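Local coordinates for Lmo0740 protein (Listeria monocytogenes, PDB 4RFA), which is probably a Crp/Fnr-type transcription regulator, joining a cyclic nucleotide-binding-like domain to a helix-turn-helix DNA-binding domain in a dimer, at residues Tyr28-Tyr34 and Leu104-Asp110; Ala141-Met145 and Met156-Asn160; Tyr57-Glu61 and Ile72-Val76; Lys151-Tyr155 and Glu203-Phe209. All coordinates share one frame; numbering follows the deposited sequence.

Contact 1. Residues Tyr28-Tyr34 and Leu104-Asp110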
# COMPACT_ATOMS: atom_id res chain seq x y z
N TYR A 28 16.63 18.50 14.31
CA TYR A 28 15.88 17.37 13.82
C TYR A 28 15.18 17.56 12.46
O TYR A 28 14.59 16.62 11.93
CB TYR A 28 14.84 16.97 14.87
CG TYR A 28 15.43 16.45 16.17
CD1 TYR A 28 16.37 15.43 16.17
CD2 TYR A 28 15.03 16.97 17.41
CE1 TYR A 28 16.90 14.93 17.34
CE2 TYR A 28 15.56 16.47 18.60
CZ TYR A 28 16.50 15.45 18.55
OH TYR A 28 17.06 14.93 19.69
N VAL A 29 15.20 18.77 11.91
CA VAL A 29 14.39 19.06 10.74
C VAL A 29 15.29 19.72 9.73
O VAL A 29 15.91 20.71 10.03
CB VAL A 29 13.25 20.04 11.03
CG1 VAL A 29 12.52 20.35 9.74
CG2 VAL A 29 12.32 19.52 12.11
N THR A 30 15.31 19.20 8.53
CA THR A 30 16.31 19.57 7.54
C THR A 30 15.58 19.62 6.20
O THR A 30 14.68 18.87 6.02
CB THR A 30 17.42 18.50 7.56
OG1 THR A 30 18.48 18.96 8.39
CG2 THR A 30 17.94 18.18 6.23
N LYS A 31 16.01 20.48 5.29
CA LYS A 31 15.37 20.67 4.00
C LYS A 31 16.31 20.20 2.89
O LYS A 31 17.53 20.40 2.99
CB LYS A 31 15.13 22.15 3.82
CG LYS A 31 14.24 22.53 2.67
CD LYS A 31 13.85 24.00 2.75
CE LYS A 31 15.00 24.91 2.39
NZ LYS A 31 15.42 24.75 0.97
N LYS A 32 15.73 19.65 1.83
CA LYS A 32 16.45 19.19 0.66
C LYS A 32 15.69 19.51 -0.63
O LYS A 32 14.48 19.23 -0.75
CB LYS A 32 16.60 17.69 0.77
CG LYS A 32 18.01 17.18 0.89
CD LYS A 32 18.71 17.17 -0.44
CE LYS A 32 20.04 16.46 -0.29
NZ LYS A 32 20.84 16.58 -1.54
N THR A 33 16.39 20.06 -1.63
CA THR A 33 15.78 20.42 -2.88
C THR A 33 16.47 19.63 -3.99
O THR A 33 17.64 19.28 -3.91
CB THR A 33 15.82 21.93 -3.18
OG1 THR A 33 17.17 22.38 -3.13
CG2 THR A 33 15.07 22.73 -2.18
N TYR A 34 15.69 19.27 -5.00
CA TYR A 34 16.12 18.38 -6.01
C TYR A 34 15.65 18.94 -7.33
O TYR A 34 14.76 19.79 -7.36
CB TYR A 34 15.45 17.05 -5.84
CG TYR A 34 15.90 16.24 -4.69
CD1 TYR A 34 15.28 16.35 -3.43
CD2 TYR A 34 16.94 15.33 -4.86
CE1 TYR A 34 15.71 15.57 -2.37
CE2 TYR A 34 17.38 14.56 -3.81
CZ TYR A 34 16.75 14.67 -2.58
OH TYR A 34 17.23 13.87 -1.58
N LEU A 104 11.63 19.79 -6.76
CA LEU A 104 10.97 19.21 -5.65
C LEU A 104 11.71 19.59 -4.37
O LEU A 104 12.96 19.62 -4.35
CB LEU A 104 10.92 17.69 -5.84
CG LEU A 104 10.32 16.83 -4.74
CD1 LEU A 104 9.77 15.52 -5.34
CD2 LEU A 104 11.32 16.55 -3.63
N MSE A 105 10.93 19.88 -3.33
CA MSE A 105 11.44 20.25 -2.01
C MSE A 105 10.84 19.35 -1.01
O MSE A 105 9.65 19.12 -1.03
CB MSE A 105 10.96 21.62 -1.54
CG MSE A 105 11.31 21.97 -0.07
SE MSE A 105 10.85 23.89 0.17
CE MSE A 105 12.13 24.65 -1.14
N LEU A 106 11.65 18.89 -0.08
CA LEU A 106 11.13 18.14 1.04
C LEU A 106 11.78 18.50 2.34
O LEU A 106 12.81 19.15 2.36
CB LEU A 106 11.30 16.64 0.77
CG LEU A 106 12.70 16.08 0.62
CD1 LEU A 106 13.42 16.04 1.95
CD2 LEU A 106 12.63 14.69 0.04
N TYR A 107 11.16 18.03 3.42
CA TYR A 107 11.73 18.14 4.75
C TYR A 107 12.15 16.78 5.28
O TYR A 107 11.43 15.83 5.20
CB TYR A 107 10.74 18.84 5.69
CG TYR A 107 10.74 20.34 5.48
CD1 TYR A 107 11.69 21.14 6.08
CD2 TYR A 107 9.85 20.92 4.60
CE1 TYR A 107 11.72 22.52 5.85
CE2 TYR A 107 9.87 22.29 4.36
CZ TYR A 107 10.78 23.07 4.98
OH TYR A 107 10.77 24.41 4.70
N LYS A 108 13.36 16.68 5.80
CA LYS A 108 13.78 15.45 6.46
C LYS A 108 13.59 15.68 7.93
O LYS A 108 14.20 16.59 8.47
CB LYS A 108 15.25 15.17 6.16
CG LYS A 108 15.80 13.94 6.85
CD LYS A 108 17.26 13.75 6.49
CE LYS A 108 17.90 12.63 7.30
NZ LYS A 108 19.37 12.72 7.19
N ILE A 109 12.79 14.84 8.57
CA ILE A 109 12.53 14.98 9.99
C ILE A 109 12.92 13.76 10.81
O ILE A 109 12.45 12.66 10.57
CB ILE A 109 11.04 15.22 10.26
CG1 ILE A 109 10.54 16.40 9.45
CG2 ILE A 109 10.87 15.50 11.73
CD1 ILE A 109 9.07 16.40 9.20
N ASP A 110 13.75 13.97 11.81
CA ASP A 110 14.20 12.88 12.62
C ASP A 110 12.96 12.24 13.20
O ASP A 110 12.07 12.92 13.69
CB ASP A 110 15.19 13.36 13.69
CG ASP A 110 15.44 12.32 14.75
OD1 ASP A 110 14.49 12.01 15.52
OD2 ASP A 110 16.57 11.80 14.78

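Contact 2. Residues Ala141-Met145 and Met156-Asn160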
# COMPACT_ATOMS: atom_id res chain seq x y z
N ALA A 141 -6.09 1.43 -4.99
CA ALA A 141 -6.57 1.77 -6.32
C ALA A 141 -5.68 1.10 -7.36
O ALA A 141 -6.17 0.44 -8.29
CB ALA A 141 -6.61 3.27 -6.50
N LEU A 142 -4.38 1.11 -7.11
CA LEU A 142 -3.44 0.49 -8.02
C LEU A 142 -3.58 -0.98 -8.10
O LEU A 142 -3.43 -1.56 -9.21
CB LEU A 142 -2.00 0.83 -7.68
CG LEU A 142 -1.75 2.28 -8.06
CD1 LEU A 142 -0.49 2.74 -7.37
CD2 LEU A 142 -1.59 2.42 -9.54
N LEU A 143 -3.82 -1.61 -6.96
CA LEU A 143 -4.04 -3.07 -6.98
C LEU A 143 -5.20 -3.46 -7.92
O LEU A 143 -5.23 -4.55 -8.49
CB LEU A 143 -4.29 -3.62 -5.57
CG LEU A 143 -3.10 -3.57 -4.58
CD1 LEU A 143 -3.58 -4.01 -3.20
CD2 LEU A 143 -1.98 -4.47 -5.01
N GLY A 144 -6.15 -2.56 -8.11
CA GLY A 144 -7.24 -2.83 -9.06
C GLY A 144 -6.79 -3.01 -10.51
O GLY A 144 -7.57 -3.44 -11.38
N MSE A 145 -5.52 -2.72 -10.77
CA MSE A 145 -4.98 -2.83 -12.12
C MSE A 145 -4.55 -4.24 -12.44
O MSE A 145 -4.32 -4.56 -13.62
CB MSE A 145 -3.78 -1.90 -12.26
CG MSE A 145 -4.22 -0.52 -12.74
SE MSE A 145 -2.64 0.51 -13.32
CE MSE A 145 -3.56 2.17 -13.83
N MSE A 156 -7.91 3.53 -15.96
CA MSE A 156 -7.75 3.54 -14.52
C MSE A 156 -6.60 4.42 -14.17
O MSE A 156 -6.72 5.17 -13.23
CB MSE A 156 -7.45 2.15 -13.91
CG MSE A 156 -8.68 1.26 -14.05
SE MSE A 156 -8.23 -0.63 -13.60
CE MSE A 156 -8.02 -0.20 -11.70
N ALA A 157 -5.49 4.34 -14.91
CA ALA A 157 -4.38 5.26 -14.67
C ALA A 157 -4.82 6.75 -14.79
O ALA A 157 -4.52 7.58 -13.95
CB ALA A 157 -3.25 4.98 -15.65
N LEU A 158 -5.45 7.10 -15.89
CA LEU A 158 -5.75 8.50 -16.13
C LEU A 158 -6.74 8.99 -15.11
O LEU A 158 -6.68 10.15 -14.70
CB LEU A 158 -6.32 8.69 -17.53
CG LEU A 158 -5.26 8.64 -18.61
CD1 LEU A 158 -5.92 8.58 -19.98
CD2 LEU A 158 -4.30 9.83 -18.52
N GLU A 159 -7.60 8.09 -14.63
CA GLU A 159 -8.47 8.46 -13.53
C GLU A 159 -7.75 8.63 -12.20
O GLU A 159 -8.12 9.54 -11.43
CB GLU A 159 -9.66 7.47 -13.39
CG GLU A 159 -10.34 7.53 -12.04
CD GLU A 159 -11.40 6.45 -11.84
OE1 GLU A 159 -12.29 6.27 -12.70
OE2 GLU A 159 -11.36 5.79 -10.76
N ASN A 160 -6.84 7.72 -11.87
CA ASN A 160 -6.07 7.79 -10.64
C ASN A 160 -5.29 9.11 -10.65
O ASN A 160 -5.20 9.83 -9.65
CB ASN A 160 -4.98 6.69 -10.55
CG ASN A 160 -5.51 5.24 -10.31
OD1 ASN A 160 -6.64 4.99 -9.93
ND2 ASN A 160 -4.60 4.28 -10.49

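Contact 3. Residues Tyr57-Glu61 and Ile72-Val76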
# COMPACT_ATOMS: atom_id res chain seq x y z
N TYR A 57 6.97 16.56 -7.67
CA TYR A 57 6.50 15.20 -7.89
C TYR A 57 7.67 14.30 -8.15
O TYR A 57 8.67 14.70 -8.75
CB TYR A 57 5.53 15.15 -9.09
CG TYR A 57 4.24 15.90 -8.82
CD1 TYR A 57 4.11 17.25 -9.09
CD2 TYR A 57 3.16 15.25 -8.30
CE1 TYR A 57 2.91 17.92 -8.83
CE2 TYR A 57 1.99 15.89 -8.03
CZ TYR A 57 1.87 17.23 -8.29
OH TYR A 57 0.67 17.81 -8.01
N ALA A 58 7.60 13.10 -7.66
CA ALA A 58 8.56 12.10 -8.06
C ALA A 58 7.86 10.82 -8.46
O ALA A 58 6.66 10.69 -8.27
CB ALA A 58 9.55 11.83 -6.93
N ALA A 59 8.64 9.87 -8.98
CA ALA A 59 8.14 8.54 -9.34
C ALA A 59 8.95 7.48 -8.69
O ALA A 59 10.18 7.54 -8.69
CB ALA A 59 8.21 8.34 -10.85
N VAL A 60 8.26 6.49 -8.15
CA VAL A 60 8.91 5.29 -7.63
C VAL A 60 8.94 4.22 -8.77
O VAL A 60 7.90 3.80 -9.28
CB VAL A 60 8.13 4.75 -6.42
CG1 VAL A 60 8.85 3.60 -5.77
CG2 VAL A 60 7.86 5.87 -5.40
N GLU A 61 10.11 3.73 -9.10
CA GLU A 61 10.30 2.80 -10.22
C GLU A 61 10.46 1.35 -9.80
O GLU A 61 11.20 1.06 -8.87
CB GLU A 61 11.56 3.19 -10.98
CG GLU A 61 11.63 4.66 -11.35
CD GLU A 61 12.68 4.97 -12.40
OE1 GLU A 61 13.41 4.02 -12.80
OE2 GLU A 61 12.78 6.15 -12.82
N ILE A 72 6.84 2.55 -13.68
CA ILE A 72 6.65 3.39 -12.51
C ILE A 72 5.55 2.76 -11.71
O ILE A 72 4.46 2.51 -12.24
CB ILE A 72 6.20 4.78 -12.93
CG1 ILE A 72 7.34 5.48 -13.67
CG2 ILE A 72 5.64 5.55 -11.74
CD1 ILE A 72 6.90 6.72 -14.46
N SER A 73 5.83 2.51 -10.44
CA SER A 73 4.89 1.80 -9.57
C SER A 73 3.90 2.77 -9.03
O SER A 73 2.74 2.47 -8.91
CB SER A 73 5.63 1.14 -8.38
OG SER A 73 6.62 0.25 -8.89
N ILE A 74 4.38 3.95 -8.63
CA ILE A 74 3.47 4.94 -8.06
C ILE A 74 4.14 6.29 -8.07
O ILE A 74 5.36 6.33 -8.07
CB ILE A 74 3.06 4.50 -6.59
CG1 ILE A 74 1.95 5.37 -6.01
CG2 ILE A 74 4.26 4.45 -5.70
CD1 ILE A 74 1.30 4.75 -4.75
N PHE A 75 3.36 7.37 -8.05
CA PHE A 75 3.91 8.69 -7.90
C PHE A 75 3.97 9.14 -6.45
O PHE A 75 3.18 8.72 -5.66
CB PHE A 75 3.10 9.67 -8.74
CG PHE A 75 3.28 9.44 -10.20
CD1 PHE A 75 4.41 9.91 -10.86
CD2 PHE A 75 2.38 8.67 -10.91
CE1 PHE A 75 4.63 9.65 -12.21
CE2 PHE A 75 2.59 8.39 -12.27
CZ PHE A 75 3.72 8.87 -12.92
N VAL A 76 4.87 10.08 -6.16
CA VAL A 76 5.01 10.72 -4.86
C VAL A 76 4.52 12.14 -5.06
O VAL A 76 5.04 12.85 -5.92
CB VAL A 76 6.51 10.80 -4.55
CG1 VAL A 76 6.80 11.70 -3.33
CG2 VAL A 76 7.05 9.40 -4.42

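Contact 4. Residues Lys151-Tyr155 and Glu203-Phe209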
# COMPACT_ATOMS: atom_id res chain seq x y z
N LYS A 151 -5.74 -1.54 -22.12
CA LYS A 151 -6.81 -0.56 -22.30
C LYS A 151 -7.53 -0.26 -21.02
O LYS A 151 -7.84 0.88 -20.69
CB LYS A 151 -7.82 -1.07 -23.34
CG LYS A 151 -9.05 -0.17 -23.52
CD LYS A 151 -8.90 0.82 -24.66
CE LYS A 151 -10.14 1.68 -24.87
NZ LYS A 151 -11.19 1.04 -25.68
N GLU A 152 -7.86 -1.30 -20.30
CA GLU A 152 -8.45 -1.07 -19.00
C GLU A 152 -7.52 -0.34 -18.08
O GLU A 152 -7.96 0.49 -17.31
CB GLU A 152 -8.83 -2.40 -18.38
CG GLU A 152 -9.92 -3.12 -19.15
CD GLU A 152 -10.12 -4.50 -18.61
OE1 GLU A 152 -9.12 -5.26 -18.51
OE2 GLU A 152 -11.25 -4.78 -18.22
N ARG A 153 -6.23 -0.65 -18.13
CA ARG A 153 -5.28 0.04 -17.27
C ARG A 153 -5.15 1.54 -17.56
O ARG A 153 -5.01 2.34 -16.64
CB ARG A 153 -3.91 -0.60 -17.40
CG ARG A 153 -3.89 -1.99 -16.81
CD ARG A 153 -2.53 -2.50 -16.44
NE ARG A 153 -1.54 -2.54 -17.52
CZ ARG A 153 -1.32 -3.57 -18.34
NH1 ARG A 153 -2.07 -4.68 -18.29
NH2 ARG A 153 -0.32 -3.48 -19.21
N ILE A 154 -5.22 1.92 -18.83
CA ILE A 154 -5.01 3.33 -19.16
C ILE A 154 -6.16 4.20 -18.65
O ILE A 154 -5.95 5.32 -18.17
CB ILE A 154 -4.75 3.52 -20.68
CG1 ILE A 154 -4.25 4.94 -20.95
CG2 ILE A 154 -5.99 3.22 -21.52
CD1 ILE A 154 -3.84 5.14 -22.38
N TYR A 155 -7.38 3.69 -18.73
CA TYR A 155 -8.50 4.42 -18.11
C TYR A 155 -8.28 4.61 -16.64
O TYR A 155 -8.51 5.68 -16.11
CB TYR A 155 -9.80 3.64 -18.31
CG TYR A 155 -10.57 4.01 -19.59
CD1 TYR A 155 -11.27 5.20 -19.65
CD2 TYR A 155 -10.60 3.18 -20.70
CE1 TYR A 155 -12.00 5.57 -20.77
CE2 TYR A 155 -11.35 3.52 -21.83
CZ TYR A 155 -12.03 4.74 -21.85
OH TYR A 155 -12.77 5.17 -22.92
N GLU A 203 -7.98 5.76 -29.20
CA GLU A 203 -9.28 5.20 -28.84
C GLU A 203 -9.97 6.06 -27.78
O GLU A 203 -11.14 6.34 -27.90
CB GLU A 203 -9.14 3.77 -28.37
CG GLU A 203 -8.73 2.79 -29.46
CD GLU A 203 -8.51 1.40 -28.88
OE1 GLU A 203 -9.44 0.85 -28.27
OE2 GLU A 203 -7.40 0.86 -29.02
N LEU A 204 -9.23 6.48 -26.76
CA LEU A 204 -9.77 7.27 -25.67
C LEU A 204 -10.28 8.64 -26.15
O LEU A 204 -11.21 9.20 -25.59
CB LEU A 204 -8.71 7.44 -24.56
CG LEU A 204 -8.84 6.46 -23.31
CD1 LEU A 204 -8.90 5.01 -23.72
CD2 LEU A 204 -7.71 6.68 -22.31
N VAL A 205 -9.66 9.20 -27.18
CA VAL A 205 -10.17 10.45 -27.75
C VAL A 205 -11.44 10.13 -28.54
O VAL A 205 -12.42 10.81 -28.35
CB VAL A 205 -9.12 11.30 -28.52
CG1 VAL A 205 -8.21 10.44 -29.36
CG2 VAL A 205 -9.77 12.37 -29.41
N GLU A 206 -11.46 9.03 -29.29
CA GLU A 206 -12.67 8.64 -30.04
C GLU A 206 -13.82 8.41 -29.09
O GLU A 206 -14.94 8.82 -29.36
CB GLU A 206 -12.42 7.41 -30.94
CG GLU A 206 -11.38 7.73 -32.03
CD GLU A 206 -10.74 6.53 -32.74
OE1 GLU A 206 -10.69 5.40 -32.17
OE2 GLU A 206 -10.23 6.75 -33.89
N GLU A 207 -13.53 7.83 -27.92
CA GLU A 207 -14.56 7.58 -26.94
C GLU A 207 -14.89 8.79 -26.06
O GLU A 207 -15.64 8.68 -25.10
CB GLU A 207 -14.09 6.43 -26.08
CG GLU A 207 -13.92 5.15 -26.89
CD GLU A 207 -13.21 4.06 -26.10
OE1 GLU A 207 -12.72 4.34 -24.98
OE2 GLU A 207 -13.14 2.92 -26.59
N GLU A 208 -14.29 9.93 -26.36
CA GLU A 208 -14.55 11.19 -25.67
C GLU A 208 -14.16 11.18 -24.22
O GLU A 208 -14.61 12.02 -23.46
CB GLU A 208 -15.98 11.65 -25.86
CG GLU A 208 -16.33 11.73 -27.35
CD GLU A 208 -17.60 12.49 -27.66
OE1 GLU A 208 -18.05 13.28 -26.82
OE2 GLU A 208 -18.13 12.30 -28.78
N PHE A 209 -13.27 10.28 -23.83
CA PHE A 209 -12.67 10.34 -22.49
C PHE A 209 -11.65 11.46 -22.40
O PHE A 209 -11.60 12.25 -21.44
CB PHE A 209 -11.99 9.01 -22.18
CG PHE A 209 -11.50 8.90 -20.76
CD1 PHE A 209 -12.39 8.65 -19.72
CD2 PHE A 209 -10.16 9.03 -20.46
CE1 PHE A 209 -11.94 8.52 -18.43
CE2 PHE A 209 -9.70 8.92 -19.15
CZ PHE A 209 -10.59 8.66 -18.13

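Contact 1. Residues Tyr28-Tyr34 and Leu104-Asp110
Strands V29-Y34 and L104-D110 run antiparallel, joined by seven backbone hydrogen bonds: T30 with K108, K32 with L106 and Y34 with L104 each exchange two, and D110 N adds one to Y28 O. Within these pairs, K108 N lies 2.6 Å from T30 O, while L104 N to Y34 O is the longest at 3.2 Å. On the face carrying V29, K31, T33, M105, Y107 and I109, the K31 chain leaves opposite its backbone N (chi1 -168°), which lays CG over one face of the Y107 ring and puts CD 3.7 Å from Y107 OH. V29 CG1 meets the same ring at CD1 (3.8 Å). Selenomethionine M105 bends at chi3 (-63°), and its CE settles 3.7 Å from T33 CG2. On the opposite face, with T30, K32, Y34, L104 and K108, L106 splits its branches, CD1 on K32 CB and CD2 4.0 Å from Y34 CE1, while L104 CD2 runs alongside Y34. At the end of the pair, the Y28 ring lies beside D110, CD1 3.4 Å from D110 CB and its plane 48° from the carboxylate. D110 OD1 caps F113 N, opening helix 111-120, and Y28 stacks on F113. Strand 103-110 is flanked on its other side by strand 49-55, V29 and I109 pack on helix 111-120, and Y34 and L104 reach V99 of strand 95-99.

Contact 2. Residues Ala141-Met145 and Met156-Asn160
Selenomethionines M145 and M156 lie antiparallel to each other, each delivering its methyl group to the backbone of the other segment. The apolar contacts come first. The extended end of M145 (chi3 -179°) carries CE to the flank of helix 150-165, 3.4 Å from A157 CB and 3.9 Å from M156 CB. The fit is tight: the same methyl lies 3.3 Å from A157 CA. M156 folds back at its last torsion (chi3 70°), and its CE approaches M145 CG at 4.0 Å.

Contacts of carbon or selenium with backbone polar atoms form a second group. M156 CE stands 3.3 Å from G144 O, with SE of the same residue at 3.6 Å from that oxygen; G144, lacking a side chain, lets the methyl come this close to its backbone. The third group is the amide of N160, which lies against aliphatic carbons: its OD1 is 3.8 Å from A141 CB, and its ND2 is 3.7 Å from L142 CD2. That ND2 is hydrogen-bonded to Y189 OH of helix 183-189, which would limit rotation of the amide.

Here the end of the long helix 126-143, which corresponds to the dimerisation helix of Crp-type proteins, meets what is probably the first helix of the DNA-binding domain; L142 and M145 also pack on L143 and I146 of the second subunit. No hydrogen bond links the two segments, so the interdomain join at this point rests on close fit and dispersion, with the two selenomethionine side chains lying between the backbones.

Contact 3. Residues Tyr57-Glu61 and Ile72-Val76
A58 and V76 exchange two backbone hydrogen bonds, the straighter from V76 N to A58 O (2.8 Å). Further along, V60 N bonds I74 O at 2.9 Å, but V60 O takes S73 N at 2.7 Å: two residues, S73 and I74, stand opposite the single V60, which makes a classic beta bulge in this antiparallel hairpin. On one face V60 CG2 touches I74 CG2 (3.9 Å) and, roughly at right angles, V76 CG2 (3.8 Å). On the other, A59 CB touches both I72 CG2 (3.9 Å) and F75 CE1 (4.0 Å), while I72 CG2 also sits over one face of the F75 ring, near its rim. A58 O comes to the edge of that ring, 3.5 Å from CD1.

Outward, strand 95-99 pairs with the far side of 58-62, and Y140 of the second subunit covers V60 and I74. F75 meets Y189, its carbonyl binds R138, and S73 O binds R191. E61 OE2 accepts from T98 OG1 and pairs with R188. Through backbone carbonyls and E61, a buried, largely aliphatic hairpin is thus joined by polar bonds to the long helix and to the probable helix-turn-helix region.

Contact 4. Residues Lys151-Tyr155 and Glu203-Phe209
K151 NZ bridges two carboxylates of the other segment, 2.9 Å from E207 OE2 and 3.1 Å from E203 OE1. The E207 bond uses the syn side of the carboxylate, close to its plane; E203 is met on the anti side, well out of plane. Bends at chi2 (94°) and chi4 carry the ammonium over to both acids, which are one helical turn apart, and the shared charge would probably hold each carboxylate in place. E207 lies nearly coplanar with the Y155 ring at its edge, but the modelled approach of its oxygen to the hydroxyl is too short to interpret.

Helix 194-206 probably corresponds to the recognition helix of the Crp-type helix-turn-helix, and helix 150-165 backs it. This helix 194-206 ends in a Schellman motif, E208 taking positive phi, and the turn brings F209 back toward Y155.

Beside this turn, Y155 presents its edge to F209 in a T-shaped stack, centroids 4.6 Å apart and planes at 73°. Y155 CE1 comes within 3.3 Å of F209 CD1, while CD1 of the tyrosine stands above the centre of the phenylalanine ring. One face of Y155 is covered by L204, whose CG makes a CH-pi contact 4.1 Å from the ring centroid and whose CD1 is 3.4 Å from Y155 CE2. The second L204 branch, CD2, meets I154 CG2 tip to tip at 3.9 Å. I154 continues onto I197, L200 and L201 along helix 194-206, and L158, a turn further along helix 150-165, touches both L204 and F209.

In the fold
From the N terminus, strand 29-35 waits some seventy residues for its partner, so contact 1 closes a long loop holding most of the beta domain. The hairpin of contact 3 is nested inside it and touches it where L104 CD1 packs on Y57 O. After contact 1 closes, helix 126-143 leads to contact 2, whose L142 rests on S73 and I74 of contact 3. Contacts 2 and 4 share helix 150-165 and cross along the chain: K151-Y155 precedes M156-N160, while E203-F209 comes last. Contact 2 closes the short link between helices 126-143 and 150-165; contact 4 closes 47 residues holding the probable helix-turn-helix. Contacts 1 and 4, centres about 39 Å apart, mark the beta and DNA-binding domains.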